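Local coordinates for thioredoxin domain-containing protein (PDB 3EYT) that is of unknown function but, with its thioredoxin-like fold and kinship to the AhpC/TSA family, may act as an oxidoreductase or antioxidant enzyme, at residues C[53-57]-C[58-62]; C[137-140]-C[141-144]. All coordinates share one frame; numbering follows the deposited sequence.

Contact 1 of 2, residues C[53-57]-C[58-62]; sequences KVRAA and FPEDK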
ATOM      1  N   LYS C  53       6.142  18.970 -20.750  1.00 17.13           N
ATOM      2  CA  LYS C  53       6.391  19.810 -21.944  1.00 17.63           C
ATOM      3  C   LYS C  53       5.128  20.499 -22.385  1.00 17.80           C
ATOM      4  O   LYS C  53       5.143  21.693 -22.660  1.00 17.17           O
ATOM      5  CB  LYS C  53       6.954  18.973 -23.102  1.00 17.68           C
ATOM      6  CG  LYS C  53       8.419  18.627 -22.912  1.00 23.35           C
ATOM      7  CD  LYS C  53       8.874  17.610 -23.924  1.00 28.96           C
ATOM      8  CE  LYS C  53      10.364  17.390 -23.794  1.00 32.89           C
ATOM      9  NZ  LYS C  53      10.814  16.213 -24.598  1.00 37.80           N
ATOM     10  N   VAL C  54       4.025  19.733 -22.432  1.00 17.44           N
ATOM     11  CA  VAL C  54       2.722  20.302 -22.753  1.00 16.90           C
ATOM     12  C   VAL C  54       2.389  21.404 -21.761  1.00 17.03           C
ATOM     13  O   VAL C  54       1.972  22.505 -22.168  1.00 17.56           O
ATOM     14  CB  VAL C  54       1.615  19.210 -22.787  1.00 16.93           C
ATOM     15  CG1 VAL C  54       0.222  19.832 -22.962  1.00 15.58           C
ATOM     16  CG2 VAL C  54       1.929  18.177 -23.927  1.00 16.93           C
ATOM     17  N   ARG C  55       2.567  21.119 -20.474  1.00 16.61           N
ATOM     18  CA  ARG C  55       2.278  22.111 -19.449  1.00 16.70           C
ATOM     19  C   ARG C  55       3.113  23.367 -19.641  1.00 17.49           C
ATOM     20  O   ARG C  55       2.580  24.477 -19.518  1.00 18.28           O
ATOM     21  CB  ARG C  55       2.463  21.546 -18.028  1.00 16.15           C
ATOM     22  CG  ARG C  55       2.282  22.596 -16.893  1.00 16.35           C
ATOM     23  CD  ARG C  55       0.851  23.098 -16.713  1.00 15.57           C
ATOM     24  NE  ARG C  55       0.389  23.883 -17.869  1.00 17.79           N
ATOM     25  CZ  ARG C  55      -0.882  24.115 -18.205  1.00 19.19           C
ATOM     26  NH1 ARG C  55      -1.906  23.626 -17.493  1.00 15.41           N
ATOM     27  NH2 ARG C  55      -1.132  24.819 -19.304  1.00 14.91           N
ATOM     28  N   ALA C  56       4.411  23.196 -19.924  1.00 17.93           N
ATOM     29  CA  ALA C  56       5.288  24.332 -20.159  1.00 19.19           C
ATOM     30  C   ALA C  56       4.938  25.042 -21.477  1.00 19.97           C
ATOM     31  O   ALA C  56       5.069  26.245 -21.567  1.00 21.38           O
ATOM     32  CB  ALA C  56       6.777  23.906 -20.128  1.00 17.81           C
ATOM     33  N   ALA C  57       4.475  24.314 -22.490  1.00 20.67           N
ATOM     34  CA  ALA C  57       4.283  24.954 -23.817  1.00 21.26           C
ATOM     35  C   ALA C  57       2.986  25.738 -24.003  1.00 21.59           C
ATOM     36  O   ALA C  57       2.952  26.669 -24.817  1.00 21.95           O
ATOM     37  CB  ALA C  57       4.490  23.962 -24.966  1.00 20.87           C
ATOM     38  N   PHE C  58       1.939  25.392 -23.254  1.00 20.98           N
ATOM     39  CA  PHE C  58       0.639  26.066 -23.374  1.00 21.94           C
ATOM     40  C   PHE C  58       0.224  26.797 -22.083  1.00 22.64           C
ATOM     41  O   PHE C  58       0.618  26.401 -20.989  1.00 22.46           O
ATOM     42  CB  PHE C  58      -0.450  25.063 -23.816  1.00 20.50           C
ATOM     43  CG  PHE C  58      -0.176  24.440 -25.154  1.00 20.76           C
ATOM     44  CD1 PHE C  58      -0.564  25.084 -26.329  1.00 21.20           C
ATOM     45  CD2 PHE C  58       0.523  23.243 -25.245  1.00 20.84           C
ATOM     46  CE1 PHE C  58      -0.281  24.532 -27.579  1.00 20.64           C
ATOM     47  CE2 PHE C  58       0.804  22.676 -26.484  1.00 21.50           C
ATOM     48  CZ  PHE C  58       0.391  23.313 -27.650  1.00 20.43           C
ATOM     49  N   PRO C  59      -0.560  27.877 -22.208  1.00 23.39           N
ATOM     50  CA  PRO C  59      -0.948  28.579 -20.978  1.00 24.04           C
ATOM     51  C   PRO C  59      -2.071  27.875 -20.189  1.00 24.91           C
ATOM     52  O   PRO C  59      -2.971  27.238 -20.779  1.00 24.21           O
ATOM     53  CB  PRO C  59      -1.398  29.964 -21.481  1.00 24.63           C
ATOM     54  CG  PRO C  59      -1.816  29.754 -22.879  1.00 24.24           C
ATOM     55  CD  PRO C  59      -0.990  28.587 -23.424  1.00 23.93           C
ATOM     56  N   GLU C  60      -1.996  28.009 -18.867  1.00 25.37           N
ATOM     57  CA  GLU C  60      -2.932  27.380 -17.933  1.00 26.79           C
ATOM     58  C   GLU C  60      -4.356  27.846 -18.169  1.00 26.80           C
ATOM     59  O   GLU C  60      -5.300  27.122 -17.857  1.00 27.03           O
ATOM     60  CB  GLU C  60      -2.562  27.691 -16.476  1.00 27.15           C
ATOM     61  CG  GLU C  60      -1.062  27.730 -16.165  1.00 31.32           C
ATOM     62  CD  GLU C  60      -0.527  26.524 -15.385  1.00 37.51           C
ATOM     63  OE1 GLU C  60      -1.287  25.553 -15.124  1.00 37.33           O
ATOM     64  OE2 GLU C  60       0.683  26.561 -15.034  1.00 39.97           O
ATOM     65  N   ASP C  61      -4.533  29.056 -18.703  1.00 26.84           N
ATOM     66  CA  ASP C  61      -5.899  29.539 -18.911  1.00 27.29           C
ATOM     67  C   ASP C  61      -6.559  28.823 -20.085  1.00 26.56           C
ATOM     68  O   ASP C  61      -7.783  28.714 -20.138  1.00 27.53           O
ATOM     69  CB  ASP C  61      -5.955  31.066 -19.082  1.00 27.81           C
ATOM     70  CG  ASP C  61      -5.356  31.532 -20.390  1.00 29.90           C
ATOM     71  OD1 ASP C  61      -4.523  30.816 -20.979  1.00 34.02           O
ATOM     72  OD2 ASP C  61      -5.723  32.639 -20.842  1.00 36.66           O
ATOM     73  N   LYS C  62      -5.748  28.317 -21.008  1.00 25.16           N
ATOM     74  CA  LYS C  62      -6.280  27.700 -22.211  1.00 24.33           C
ATOM     75  C   LYS C  62      -6.255  26.177 -22.181  1.00 23.61           C
ATOM     76  O   LYS C  62      -7.170  25.535 -22.708  1.00 23.90           O
ATOM     77  CB  LYS C  62      -5.529  28.203 -23.435  1.00 24.42           C
ATOM     78  CG  LYS C  62      -5.809  29.664 -23.770  1.00 26.38           C
ATOM     79  CD  LYS C  62      -4.992  30.115 -24.992  1.00 28.98           C
ATOM     80  CE  LYS C  62      -5.047  31.643 -25.229  1.00 29.66           C
ATOM     81  NZ  LYS C  62      -6.430  32.148 -25.008  1.00 31.35           N
TER
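Helix 41-57 ends here, and R55 and F58 meet where the chain turns into the loop leading to strand 63-69. F58 N still donates to V54 O (3.1 Å), a last helical bond, although F58 itself has left helical geometry. R55 then reaches past the helix end: CG stands anti to the backbone N (chi1 175°), and bends at chi2 and chi3 fold the chain round until NH2 donates to F58 O at 2.9 Å. That oxygen lies near the guanidinium plane, at its edge, while the donor stands well above the carbonyl plane. E60 takes one face instead; its OE1 is 3.1 Å from R55 NH1, a salt bridge of charges alone, since no N-H points at it. R55 NH1 donates to V63 O of strand 63-69, whereas R55 NE is buried with no polar partner. Replacing R55 with a leucine would probably leave F58 O without its side-chain donor, E60 without its opposite charge and V63 O without the R55 NH1 bond. On the apolar side, F58 CD2 packs against A57 CB (4.0 Å) and V54 CG1 (4.1 Å). Beyond the turn, F58 touches V63, V54 packs on V65, and both rest on I147 of helix 140-151.

Contact 2 of 2, residues C[137-140]-C[141-144]; sequences DVSE and LLLG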
ATOM      1  N   ASP C 137       4.269   5.900 -27.388  1.00 22.68           N
ATOM      2  CA  ASP C 137       5.079   7.019 -27.884  1.00 24.10           C
ATOM      3  C   ASP C 137       4.210   7.987 -28.670  1.00 23.41           C
ATOM      4  O   ASP C 137       3.322   7.562 -29.410  1.00 23.45           O
ATOM      5  CB  ASP C 137       6.223   6.507 -28.768  1.00 25.42           C
ATOM      6  CG  ASP C 137       7.392   5.968 -27.953  1.00 28.19           C
ATOM      7  OD1 ASP C 137       7.477   6.298 -26.741  1.00 30.35           O
ATOM      8  OD2 ASP C 137       8.225   5.214 -28.525  1.00 32.21           O
ATOM      9  N   VAL C 138       4.422   9.278 -28.458  1.00 22.67           N
ATOM     10  CA  VAL C 138       3.616  10.295 -29.139  1.00 22.62           C
ATOM     11  C   VAL C 138       4.516  11.331 -29.817  1.00 21.92           C
ATOM     12  O   VAL C 138       5.431  11.882 -29.181  1.00 22.23           O
ATOM     13  CB  VAL C 138       2.657  11.026 -28.176  1.00 22.17           C
ATOM     14  CG1 VAL C 138       1.616  11.786 -28.981  1.00 24.10           C
ATOM     15  CG2 VAL C 138       1.949  10.026 -27.258  1.00 22.76           C
ATOM     16  N   SER C 139       4.242  11.583 -31.094  1.00 20.71           N
ATOM     17  CA  SER C 139       4.894  12.650 -31.835  1.00 20.33           C
ATOM     18  C   SER C 139       4.509  14.000 -31.237  1.00 19.62           C
ATOM     19  O   SER C 139       3.335  14.378 -31.235  1.00 18.96           O
ATOM     20  CB  SER C 139       4.453  12.617 -33.290  1.00 20.14           C
ATOM     21  OG  SER C 139       4.703  13.869 -33.899  1.00 21.19           O
ATOM     22  N   GLU C 140       5.510  14.721 -30.737  1.00 18.18           N
ATOM     23  CA  GLU C 140       5.302  16.084 -30.249  1.00 17.94           C
ATOM     24  C   GLU C 140       4.770  17.050 -31.327  1.00 16.24           C
ATOM     25  O   GLU C 140       3.903  17.891 -31.032  1.00 15.53           O
ATOM     26  CB  GLU C 140       6.583  16.626 -29.631  1.00 18.17           C
ATOM     27  CG  GLU C 140       6.741  16.164 -28.208  1.00 22.64           C
ATOM     28  CD  GLU C 140       8.117  16.458 -27.665  1.00 28.40           C
ATOM     29  OE1 GLU C 140       8.633  17.566 -27.927  1.00 29.55           O
ATOM     30  OE2 GLU C 140       8.682  15.570 -26.971  1.00 32.60           O
ATOM     31  N   LEU C 141       5.280  16.943 -32.556  1.00 15.78           N
ATOM     32  CA  LEU C 141       4.725  17.750 -33.662  1.00 15.60           C
ATOM     33  C   LEU C 141       3.237  17.460 -33.859  1.00 16.07           C
ATOM     34  O   LEU C 141       2.423  18.385 -34.026  1.00 15.11           O
ATOM     35  CB  LEU C 141       5.474  17.523 -34.987  1.00 16.16           C
ATOM     36  CG  LEU C 141       6.814  18.263 -35.138  1.00 16.88           C
ATOM     37  CD1 LEU C 141       7.583  17.710 -36.297  1.00 16.83           C
ATOM     38  CD2 LEU C 141       6.568  19.782 -35.307  1.00 17.82           C
ATOM     39  N   LEU C 142       2.859  16.190 -33.842  1.00 16.21           N
ATOM     40  CA  LEU C 142       1.445  15.886 -34.150  1.00 17.58           C
ATOM     41  C   LEU C 142       0.533  16.202 -32.975  1.00 17.68           C
ATOM     42  O   LEU C 142      -0.590  16.670 -33.186  1.00 18.77           O
ATOM     43  CB  LEU C 142       1.256  14.455 -34.676  1.00 18.14           C
ATOM     44  CG  LEU C 142       1.928  14.230 -36.051  1.00 19.63           C
ATOM     45  CD1 LEU C 142       2.211  12.742 -36.328  1.00 23.30           C
ATOM     46  CD2 LEU C 142       1.199  14.889 -37.238  1.00 21.40           C
ATOM     47  N   LEU C 143       1.024  16.002 -31.748  1.00 17.59           N
ATOM     48  CA  LEU C 143       0.256  16.387 -30.553  1.00 17.02           C
ATOM     49  C   LEU C 143       0.041  17.901 -30.455  1.00 16.84           C
ATOM     50  O   LEU C 143      -1.057  18.361 -30.104  1.00 15.99           O
ATOM     51  CB  LEU C 143       0.924  15.878 -29.264  1.00 17.17           C
ATOM     52  CG  LEU C 143       0.186  16.207 -27.956  1.00 17.71           C
ATOM     53  CD1 LEU C 143      -1.220  15.554 -27.939  1.00 14.45           C
ATOM     54  CD2 LEU C 143       0.993  15.794 -26.703  1.00 18.51           C
ATOM     55  N   GLY C 144       1.090  18.678 -30.735  1.00 16.35           N
ATOM     56  CA  GLY C 144       0.976  20.141 -30.764  1.00 16.07           C
ATOM     57  C   GLY C 144      -0.037  20.591 -31.816  1.00 16.26           C
ATOM     58  O   GLY C 144      -0.839  21.494 -31.567  1.00 16.85           O
TER
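S139 receives the backbone N-H of L142 on its side-chain oxygen, OG to N 3.0 Å, with an N-H...O angle of 159°. Its hydroxyl is brought over the start of the helix because OG lies anti to the serine's own backbone N (chi1 160°), on the side of its carbonyl carbon. The carbonyl of the same residue is used as well: L143 N donates to S139 O at 2.9 Å, so one residue engages two successive N-H groups through two different oxygens. G144 N donates to E140 O, also at 2.9 Å, continuing the i to i+4 pattern that L143 began.

This is an N-cap. S139 is the last residue before helix 140-151, the C-terminal helix of the thioredoxin-like fold, and its hydroxyl takes up the amide of L142, one of the first-turn N-H groups that lack an i-4 carbonyl within the helix. The N-terminal end of a helix carries partial positive charge, which probably favours the oxygen there.

Around the cap, aliphatic groups crowd close to the serine. L142 leans its side chain over it, with CG 3.5 Å from S139 OG and CD1 3.8 Å from S139 CB, and so packs alongside the capping bond. L143 goes another way: its CB sits 3.5 Å from S139 O, and V138 CG1 meets that same CB at 4.2 Å, a light touch between two side chains that cross at a slant. Further out, L143 packs on L121 and L123 of strand 120-124, whereas V138 and E140 both touch L50 of helix 41-57.

Overall arrangement
Contact 1 comes first along the chain and is complete before contact 2 begins; their centres lie 15 Å apart. One is the C-terminal end of helix 41-57 with its exit toward strand 63-69, the other the entry into helix 140-151 after strand 129-135. The two helices pack together beside the central mixed sheet, and the contacts meet directly: K53 NZ and E140 OE2 form a salt bridge of 3.3 Å, while V54 CG2 packs on L143 CD2. C40 and C43 around the beginning of helix 41-57 are consistent with a thioredoxin-type CxxC motif, so both contacts belong to the packing of the two helices against the sheet, with contact 1 at the far end of its helix from the possible redox motif.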